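Clavulanic acid biosynthesis oligopeptide binding protein 2 (PDB 2WOL) probably binds oligopeptides as a family 5 extracellular solute-binding protein of the clavulanic acid pathway. Local coordinates at residues A[61-66]-A[238-242]; A[308-312]-A[481-485]; A[327-333]-A[371-377]. One frame throughout, in Å; residues are numbered along the deposited sequence.

Interaction 1. Residues A[61-66]-A[238-242]; sequences RLLNRT and TDPIR
Arg65 and Arg242 reach past each other from facing segments, and together bury most of this contact's surface. The guanidinium of Arg65 grips Thr238 end-on with two nitrogens: NH2 donates to the carbonyl Thr238 O at 2.8 Å, and NH1 to the hydroxyl Thr238 OG1 at 3.1 Å, the latter 7° out of the guanidinium plane. Thr238 OG1 is also hydrogen-bonded to Asp235 O. A bend at chi3 (66°) turns the end of Arg65 toward Thr238. Arg242 runs the other way, and its NE donates to Arg61 O, on helix 54-63, at 2.7 Å, with donor and carbonyl sharing a plane. Water 1 continues this link, accepting from Arg242 NH2 and donating to Asn64 O.

Asp239 holds the two arginines together. Its OD2 bridges to Arg242 NH1 at 3.0 Å, on the syn side but tilted out of the carboxylate plane, and also lies over a face of the Arg65 guanidinium, 3.5 Å from Arg65 NE, where only the charges attract. Asp84 binds both arginines too, so the like charges of Arg65 NE and Arg242 NH1, 3.8 Å apart, are probably offset by two carboxylates. Asp239 OD1 accepts from Ile241 N, closing an Asx turn, and from Arg242 N, completing an Asx motif within a buried salt-bridge network that fastens the loop before strand 248-253 to helix 54-63 and the residues that follow it.

Interaction 2. Residues A[308-312]-A[481-485]; sequences AMQPH and NLPEL
Pro483 packs against the end of strand 303-309, its CB 3.3 Å from Met309 O and 3.9 Å from Pro311 CD, while Ala308 CB meets Leu482 CB at 3.7 Å. Farther along, the His312 ring stacks on the carboxylate of Glu484: the planes lie 25° apart, and Glu484 CD sits 3.5 Å above the ring, displaced toward its rim. Gln310 CB lies over the opposite face, so the imidazole is sandwiched. With chi1 at 41°, His312 holds its ring between its own backbone N and carbonyl carbon, and CE1 points at Leu482 O, 3.4 Å away in the ring plane.

No direct hydrogen bond joins the segments; waters do. Water 2 is hydrogen-bonded to His312 NE2 and donates to Leu482 O and Glu484 OE2, whereas water 3 is hydrogen-bonded to His312 ND1 and reaches Pro483 O only weakly. Behind this shell, the type I turn from Asn481 to Glu484 presents Pro483. Glu484 N closes it on Asn481 O at 2.9 Å, and Asn481 OD1 accepts from Leu485 N while its ND2 donates to Leu485 O. Arg442 forms a salt bridge with Glu484 OE2, and Gln310 NE2 is tied to Leu446 O and Ala308 O.

The chemistry is thus apolar packing at one end and water-mediated polarity at the other. Met309 O is buried without a polar partner, and the stacked carboxylate would probably favour a protonated imidazole, an effect that Arg442 may temper.

Interaction 3. Residues A[327-333]-A[371-377]; sequences YAADKIL and LRGDLDA
Tyr327 lays its ring over Ala377: the methyl CB stands 3.6 Å from the ring centroid and only 11° off the normal, a CH-pi contact over the face. Its carbonyl works too, since Tyr327 O accepts from Asp374 N at 2.9 Å and receives a CA-H...O contact from Gly373. Gly373 CA packs directly against Tyr327 O and Ala329 O, with a backbone conformation suited to glycine. Ala328 touches Leu375 CD2 through its CA and CB.

Asp330 has two tasks. As N-cap of helix 331-337 it takes a nearly straight bond from Leu333 N to OD1 (3.0 Å, 176°) and a weak one from Ile332 N. With CG anti to the backbone N (chi1 -177°), its other oxygen, OD2, uses the syn lone pair to accept from Arg372 NH1 at 3.0 Å; carboxylate and guanidinium are almost perpendicular. Lys331 N then donates weakly to Leu371 O, while its side chain curls off to Thr348 O. Ile332 follows: CG2 lies over a face of the Arg372 guanidinium, 3.5 Å from NH2, and CD1 meets Leu371 CB. Last, Leu333 CB comes within 4.3 Å of Arg372 NH1.

Asp374 is likewise an N-cap, its OD1 accepting from Ala377 N, so both segments run into capped helix starts. Residues 327-333 link helix 319-327 to helix 331-337, and Tyr327 also meets Tyr365 edge-to-face. Arg415 bonds to the carbonyls of Ala328 and Arg372, helix 401-414 packs against Ala328 and Leu333, and strand 346-347 borders Ile332 and Leu371.

In the fold
From the N terminus, interaction 1 comes first: 171 intervening residues run between the end of helix 54-63 and the loop ahead of strand 248-253, and the long loop so closed is complete before the others begin. Interaction 2 opens at the end of strand 303-309 and closes after 168 intervening residues, before helix 488-499. Within that span, 327-333 and 371-377 close the much shorter loop of interaction 3, joining the starts of helices 331-337 and 375-384. Interactions 2 and 3 share one side of the chain's centre, their own centres about 22 Å apart, whereas interaction 1 lies opposite, its centre about 40 and 48 Å from theirs; no two of the three touch.

Interaction 1. Residues A[61-66]-A[238-242]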
loop_
_atom_site.group_PDB
_atom_site.type_symbol
_atom_site.label_atom_id
_atom_site.label_comp_id
_atom_site.label_asym_id
_atom_site.label_seq_id
_atom_site.Cartn_x
_atom_site.Cartn_y
_atom_site.Cartn_z
ATOM N N ARG A 61 -7.838 -4.450 -11.131
ATOM C CA ARG A 61 -7.814 -3.611 -12.330
ATOM C C ARG A 61 -8.288 -4.385 -13.572
ATOM O O ARG A 61 -8.718 -3.784 -14.551
ATOM C CB ARG A 61 -6.429 -2.988 -12.541
ATOM C CG ARG A 61 -6.157 -1.821 -11.599
ATOM C CD ARG A 61 -4.683 -1.436 -11.530
ATOM N NE ARG A 61 -4.127 -0.900 -12.779
ATOM C CZ ARG A 61 -4.337 0.330 -13.249
ATOM N NH1 ARG A 61 -5.147 1.179 -12.622
ATOM N NH2 ARG A 61 -3.745 0.709 -14.374
ATOM N N LEU A 62 -8.218 -5.714 -13.519
ATOM C CA LEU A 62 -8.743 -6.561 -14.601
ATOM C C LEU A 62 -10.229 -6.869 -14.449
ATOM O O LEU A 62 -10.925 -7.109 -15.441
ATOM C CB LEU A 62 -7.988 -7.891 -14.664
ATOM C CG LEU A 62 -6.538 -7.897 -15.155
ATOM C CD1 LEU A 62 -5.566 -7.578 -14.023
ATOM C CD2 LEU A 62 -6.208 -9.250 -15.756
ATOM N N LEU A 63 -10.698 -6.883 -13.201
ATOM C CA LEU A 63 -12.033 -7.385 -12.863
ATOM C C LEU A 63 -13.103 -6.311 -12.726
ATOM O O LEU A 63 -14.264 -6.543 -13.067
ATOM C CB LEU A 63 -11.968 -8.198 -11.567
ATOM C CG LEU A 63 -11.194 -9.515 -11.597
ATOM C CD1 LEU A 63 -11.006 -10.028 -10.179
ATOM C CD2 LEU A 63 -11.910 -10.542 -12.458
ATOM N N ASN A 64 -12.732 -5.150 -12.201
ATOM C CA ASN A 64 -13.720 -4.121 -11.916
ATOM C C ASN A 64 -13.226 -2.730 -12.222
ATOM O O ASN A 64 -12.104 -2.365 -11.866
ATOM C CB ASN A 64 -14.184 -4.204 -10.460
ATOM C CG ASN A 64 -15.083 -5.397 -10.206
ATOM O OD1 ASN A 64 -16.209 -5.460 -10.709
ATOM N ND2 ASN A 64 -14.587 -6.361 -9.436
ATOM N N ARG A 65 -14.072 -1.957 -12.888
ATOM C CA ARG A 65 -13.791 -0.556 -13.128
ATOM C C ARG A 65 -14.252 0.278 -11.939
ATOM O O ARG A 65 -15.030 -0.185 -11.104
ATOM C CB ARG A 65 -14.467 -0.096 -14.417
ATOM C CG ARG A 65 -13.989 -0.843 -15.655
ATOM C CD ARG A 65 -14.711 -0.365 -16.898
ATOM N NE ARG A 65 -14.389 1.020 -17.221
ATOM C CZ ARG A 65 -14.801 1.650 -18.318
ATOM N NH1 ARG A 65 -15.560 1.020 -19.204
ATOM N NH2 ARG A 65 -14.455 2.912 -18.530
ATOM N N THR A 66 -13.754 1.508 -11.867
ATOM C CA THR A 66 -14.064 2.427 -10.780
ATOM C C THR A 66 -14.300 3.806 -11.394
ATOM O O THR A 66 -14.048 3.996 -12.586
ATOM C CB THR A 66 -12.908 2.475 -9.752
ATOM O OG1 THR A 66 -11.660 2.552 -10.452
ATOM C CG2 THR A 66 -12.896 1.218 -8.886
ATOM N N THR A 238 -15.071 2.369 -24.503
ATOM C CA THR A 238 -15.468 3.184 -23.352
ATOM C C THR A 238 -14.430 3.187 -22.231
ATOM O O THR A 238 -14.618 3.846 -21.208
ATOM C CB THR A 238 -16.816 2.721 -22.759
ATOM O OG1 THR A 238 -16.649 1.467 -22.074
ATOM C CG2 THR A 238 -17.868 2.575 -23.852
ATOM N N ASP A 239 -13.341 2.449 -22.429
ATOM C CA ASP A 239 -12.346 2.265 -21.378
ATOM C C ASP A 239 -11.007 2.885 -21.778
ATOM O O ASP A 239 -10.328 2.354 -22.658
ATOM C CB ASP A 239 -12.186 0.773 -21.074
ATOM C CG ASP A 239 -11.416 0.513 -19.791
ATOM O OD1 ASP A 239 -10.422 1.221 -19.529
ATOM O OD2 ASP A 239 -11.810 -0.411 -19.052
ATOM N N PRO A 240 -10.628 4.011 -21.134
ATOM C CA PRO A 240 -9.370 4.699 -21.439
ATOM C C PRO A 240 -8.146 4.115 -20.723
ATOM O O PRO A 240 -7.030 4.615 -20.910
ATOM C CB PRO A 240 -9.634 6.121 -20.940
ATOM C CG PRO A 240 -10.539 5.926 -19.764
ATOM C CD PRO A 240 -11.389 4.713 -20.080
ATOM N N ILE A 241 -8.356 3.076 -19.916
ATOM C CA ILE A 241 -7.307 2.528 -19.047
ATOM C C ILE A 241 -6.781 1.171 -19.531
ATOM O O ILE A 241 -5.567 0.939 -19.562
ATOM C CB ILE A 241 -7.817 2.372 -17.568
ATOM C CG1 ILE A 241 -8.464 3.668 -17.034
ATOM C CG2 ILE A 241 -6.708 1.827 -16.638
ATOM C CD1 ILE A 241 -7.510 4.826 -16.764
ATOM N N ARG A 242 -7.698 0.287 -19.918
ATOM C CA ARG A 242 -7.403 -1.141 -20.026
ATOM C C ARG A 242 -7.330 -1.673 -21.460
ATOM O O ARG A 242 -8.331 -1.643 -22.177
ATOM C CB ARG A 242 -8.442 -1.937 -19.230
ATOM C CG ARG A 242 -8.471 -1.562 -17.765
ATOM C CD ARG A 242 -9.687 -2.102 -17.055
ATOM N NE ARG A 242 -9.774 -1.535 -15.712
ATOM C CZ ARG A 242 -10.270 -0.332 -15.441
ATOM N NH1 ARG A 242 -10.761 0.426 -16.417
ATOM N NH2 ARG A 242 -10.288 0.112 -14.193
HETATM O O HOH W 1 -9.869 -1.066 -11.693
#

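Interaction 2. Residues A[308-312]-A[481-485]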
loop_
_atom_site.group_PDB
_atom_site.type_symbol
_atom_site.label_atom_id
_atom_site.label_comp_id
_atom_site.label_asym_id
_atom_site.label_seq_id
_atom_site.Cartn_x
_atom_site.Cartn_y
_atom_site.Cartn_z
ATOM N N ALA A 308 9.465 2.266 15.629
ATOM C CA ALA A 308 8.629 3.202 16.367
ATOM C C ALA A 308 8.968 3.149 17.846
ATOM O O ALA A 308 9.227 2.078 18.385
ATOM C CB ALA A 308 7.156 2.880 16.149
ATOM N N MET A 309 8.972 4.314 18.487
ATOM C CA MET A 309 9.159 4.414 19.932
ATOM C C MET A 309 7.903 4.971 20.598
ATOM O O MET A 309 7.299 5.925 20.106
ATOM C CB MET A 309 10.388 5.252 20.263
ATOM C CG MET A 309 11.683 4.478 20.088
ATOM S SD MET A 309 13.158 5.481 20.297
ATOM C CE MET A 309 13.297 6.251 18.687
ATOM N N GLN A 310 7.525 4.356 21.716
ATOM C CA GLN A 310 6.217 4.562 22.335
ATOM C C GLN A 310 6.311 5.379 23.623
ATOM O O GLN A 310 6.744 4.851 24.644
ATOM C CB GLN A 310 5.572 3.203 22.637
ATOM C CG GLN A 310 4.994 2.461 21.430
ATOM C CD GLN A 310 5.989 2.286 20.303
ATOM O OE1 GLN A 310 5.916 2.987 19.297
ATOM N NE2 GLN A 310 6.940 1.374 20.478
ATOM N N PRO A 311 5.916 6.670 23.579
ATOM C CA PRO A 311 5.932 7.496 24.795
ATOM C C PRO A 311 5.133 6.935 25.978
ATOM O O PRO A 311 5.424 7.283 27.127
ATOM C CB PRO A 311 5.335 8.824 24.319
ATOM C CG PRO A 311 5.714 8.878 22.876
ATOM C CD PRO A 311 5.494 7.464 22.409
ATOM N N HIS A 312 4.156 6.075 25.703
ATOM C CA HIS A 312 3.376 5.425 26.762
ATOM C C HIS A 312 4.143 4.325 27.508
ATOM O O HIS A 312 3.649 3.770 28.501
ATOM C CB HIS A 312 2.022 4.917 26.241
ATOM C CG HIS A 312 2.076 4.282 24.884
ATOM N ND1 HIS A 312 2.189 5.016 23.721
ATOM C CD2 HIS A 312 1.990 2.985 24.505
ATOM C CE1 HIS A 312 2.185 4.195 22.684
ATOM N NE2 HIS A 312 2.067 2.957 23.133
ATOM N N ASN A 481 -0.503 4.130 14.024
ATOM C CA ASN A 481 0.116 5.199 14.788
ATOM C C ASN A 481 0.670 4.571 16.062
ATOM O O ASN A 481 0.080 4.671 17.144
ATOM C CB ASN A 481 -0.899 6.311 15.082
ATOM C CG ASN A 481 -0.272 7.521 15.766
ATOM O OD1 ASN A 481 0.821 7.440 16.327
ATOM N ND2 ASN A 481 -0.975 8.653 15.723
ATOM N N LEU A 482 1.817 3.916 15.920
ATOM C CA LEU A 482 2.363 3.093 16.999
ATOM C C LEU A 482 2.789 3.894 18.233
ATOM O O LEU A 482 2.518 3.469 19.359
ATOM C CB LEU A 482 3.490 2.179 16.491
ATOM C CG LEU A 482 3.133 1.214 15.352
ATOM C CD1 LEU A 482 4.332 0.358 14.964
ATOM C CD2 LEU A 482 1.922 0.339 15.686
ATOM N N PRO A 483 3.445 5.054 18.037
ATOM C CA PRO A 483 3.732 5.906 19.194
ATOM C C PRO A 483 2.485 6.539 19.811
ATOM O O PRO A 483 2.575 7.153 20.877
ATOM C CB PRO A 483 4.614 7.014 18.604
ATOM C CG PRO A 483 5.137 6.451 17.315
ATOM C CD PRO A 483 4.011 5.623 16.799
ATOM N N GLU A 484 1.343 6.408 19.137
ATOM C CA GLU A 484 0.105 7.095 19.535
ATOM C C GLU A 484 0.342 8.601 19.685
ATOM O O GLU A 484 -0.083 9.229 20.662
ATOM C CB GLU A 484 -0.496 6.470 20.805
ATOM C CG GLU A 484 -0.870 5.002 20.618
ATOM C CD GLU A 484 -1.275 4.296 21.901
ATOM O OE1 GLU A 484 -1.819 4.959 22.815
ATOM O OE2 GLU A 484 -1.057 3.067 21.982
ATOM N N LEU A 485 1.052 9.164 18.712
ATOM C CA LEU A 485 1.280 10.595 18.657
ATOM C C LEU A 485 -0.053 11.298 18.475
ATOM O O LEU A 485 -0.829 10.954 17.583
ATOM C CB LEU A 485 2.234 10.952 17.511
ATOM C CG LEU A 485 2.768 12.390 17.500
ATOM C CD1 LEU A 485 3.725 12.619 18.659
ATOM C CD2 LEU A 485 3.449 12.715 16.175
HETATM O O HOH W 2 0.933 1.659 20.640
HETATM O O HOH W 3 1.674 7.783 23.993
#

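Interaction 3. Residues A[327-333]-A[371-377]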
loop_
_atom_site.group_PDB
_atom_site.type_symbol
_atom_site.label_atom_id
_atom_site.label_comp_id
_atom_site.label_asym_id
_atom_site.label_seq_id
_atom_site.Cartn_x
_atom_site.Cartn_y
_atom_site.Cartn_z
ATOM N N TYR A 327 20.366 8.676 17.356
ATOM C CA TYR A 327 21.800 8.907 17.164
ATOM C C TYR A 327 22.628 7.626 17.210
ATOM O O TYR A 327 23.632 7.514 16.505
ATOM C CB TYR A 327 22.340 9.877 18.216
ATOM C CG TYR A 327 22.032 11.333 17.966
ATOM C CD1 TYR A 327 21.297 12.074 18.891
ATOM C CD2 TYR A 327 22.495 11.981 16.821
ATOM C CE1 TYR A 327 21.016 13.413 18.682
ATOM C CE2 TYR A 327 22.219 13.327 16.599
ATOM C CZ TYR A 327 21.480 14.041 17.535
ATOM O OH TYR A 327 21.198 15.375 17.330
ATOM N N ALA A 328 22.218 6.675 18.052
ATOM C CA ALA A 328 22.980 5.437 18.256
ATOM C C ALA A 328 22.629 4.319 17.275
ATOM O O ALA A 328 23.162 3.217 17.366
ATOM C CB ALA A 328 22.839 4.952 19.698
ATOM N N ALA A 329 21.736 4.611 16.335
ATOM C CA ALA A 329 21.371 3.646 15.306
ATOM C C ALA A 329 22.522 3.478 14.320
ATOM O O ALA A 329 22.999 4.451 13.735
ATOM C CB ALA A 329 20.105 4.100 14.577
ATOM N N ASP A 330 22.986 2.242 14.161
ATOM C CA ASP A 330 23.977 1.936 13.136
ATOM C C ASP A 330 23.211 1.645 11.854
ATOM O O ASP A 330 22.751 0.526 11.639
ATOM C CB ASP A 330 24.842 0.742 13.559
ATOM C CG ASP A 330 25.951 0.423 12.560
ATOM O OD1 ASP A 330 25.835 0.797 11.376
ATOM O OD2 ASP A 330 26.942 -0.217 12.971
ATOM N N LYS A 331 23.066 2.668 11.013
ATOM C CA LYS A 331 22.216 2.579 9.822
ATOM C C LYS A 331 22.730 1.555 8.813
ATOM O O LYS A 331 21.949 0.954 8.074
ATOM C CB LYS A 331 22.075 3.948 9.147
ATOM C CG LYS A 331 21.479 5.080 10.013
ATOM C CD LYS A 331 20.052 4.810 10.521
ATOM C CE LYS A 331 19.031 4.647 9.394
ATOM N NZ LYS A 331 18.804 5.889 8.592
ATOM N N ILE A 332 24.047 1.372 8.789
ATOM C CA ILE A 332 24.688 0.406 7.899
ATOM C C ILE A 332 24.371 -1.014 8.359
ATOM O O ILE A 332 23.936 -1.851 7.557
ATOM C CB ILE A 332 26.221 0.640 7.819
ATOM C CG1 ILE A 332 26.536 2.067 7.332
ATOM C CG2 ILE A 332 26.901 -0.420 6.943
ATOM C CD1 ILE A 332 25.934 2.438 5.967
ATOM N N LEU A 333 24.562 -1.272 9.653
ATOM C CA LEU A 333 24.233 -2.566 10.258
ATOM C C LEU A 333 22.748 -2.894 10.093
ATOM O O LEU A 333 22.378 -4.037 9.801
ATOM C CB LEU A 333 24.603 -2.566 11.747
ATOM C CG LEU A 333 24.491 -3.867 12.548
ATOM C CD1 LEU A 333 25.589 -4.849 12.135
ATOM C CD2 LEU A 333 24.539 -3.597 14.051
ATOM N N LEU A 371 28.000 6.781 8.952
ATOM C CA LEU A 371 26.589 6.391 9.123
ATOM C C LEU A 371 26.376 5.233 10.110
ATOM O O LEU A 371 25.345 4.560 10.071
ATOM C CB LEU A 371 25.927 6.072 7.768
ATOM C CG LEU A 371 25.976 7.145 6.675
ATOM C CD1 LEU A 371 25.459 6.590 5.358
ATOM C CD2 LEU A 371 25.192 8.394 7.082
ATOM N N ARG A 372 27.339 5.014 11.002
ATOM C CA ARG A 372 27.267 3.891 11.933
ATOM C C ARG A 372 26.840 4.300 13.350
ATOM O O ARG A 372 26.743 3.455 14.243
ATOM C CB ARG A 372 28.597 3.128 11.953
ATOM C CG ARG A 372 28.833 2.265 10.708
ATOM C CD ARG A 372 29.880 1.202 11.003
ATOM N NE ARG A 372 30.075 0.267 9.896
ATOM C CZ ARG A 372 29.418 -0.881 9.746
ATOM N NH1 ARG A 372 28.501 -1.257 10.634
ATOM N NH2 ARG A 372 29.675 -1.660 8.703
ATOM N N GLY A 373 26.578 5.592 13.535
ATOM C CA GLY A 373 26.100 6.122 14.812
ATOM C C GLY A 373 26.972 7.243 15.338
ATOM O O GLY A 373 28.199 7.175 15.243
ATOM N N ASP A 374 26.337 8.280 15.879
ATOM C CA ASP A 374 27.044 9.332 16.602
ATOM C C ASP A 374 26.853 9.058 18.088
ATOM O O ASP A 374 25.868 9.490 18.694
ATOM C CB ASP A 374 26.521 10.719 16.219
ATOM C CG ASP A 374 27.319 11.846 16.861
ATOM O OD1 ASP A 374 28.054 11.586 17.839
ATOM O OD2 ASP A 374 27.187 13.000 16.394
ATOM N N LEU A 375 27.804 8.330 18.663
ATOM C CA LEU A 375 27.676 7.865 20.036
ATOM C C LEU A 375 27.899 8.985 21.043
ATOM O O LEU A 375 27.326 8.956 22.129
ATOM C CB LEU A 375 28.611 6.679 20.298
ATOM C CG LEU A 375 28.480 5.481 19.341
ATOM C CD1 LEU A 375 29.326 4.313 19.835
ATOM C CD2 LEU A 375 27.023 5.043 19.151
ATOM N N ASP A 376 28.703 9.980 20.671
ATOM C CA ASP A 376 28.861 11.173 21.507
ATOM C C ASP A 376 27.524 11.899 21.660
ATOM O O ASP A 376 27.129 12.260 22.772
ATOM C CB ASP A 376 29.908 12.127 20.925
ATOM C CG ASP A 376 31.333 11.638 21.126
ATOM O OD1 ASP A 376 31.563 10.717 21.943
ATOM O OD2 ASP A 376 32.234 12.199 20.468
ATOM N N ALA A 377 26.821 12.098 20.546
ATOM C CA ALA A 377 25.526 12.773 20.577
ATOM C C ALA A 377 24.500 11.957 21.356
ATOM O O ALA A 377 23.728 12.513 22.136
ATOM C CB ALA A 377 25.029 13.051 19.171
#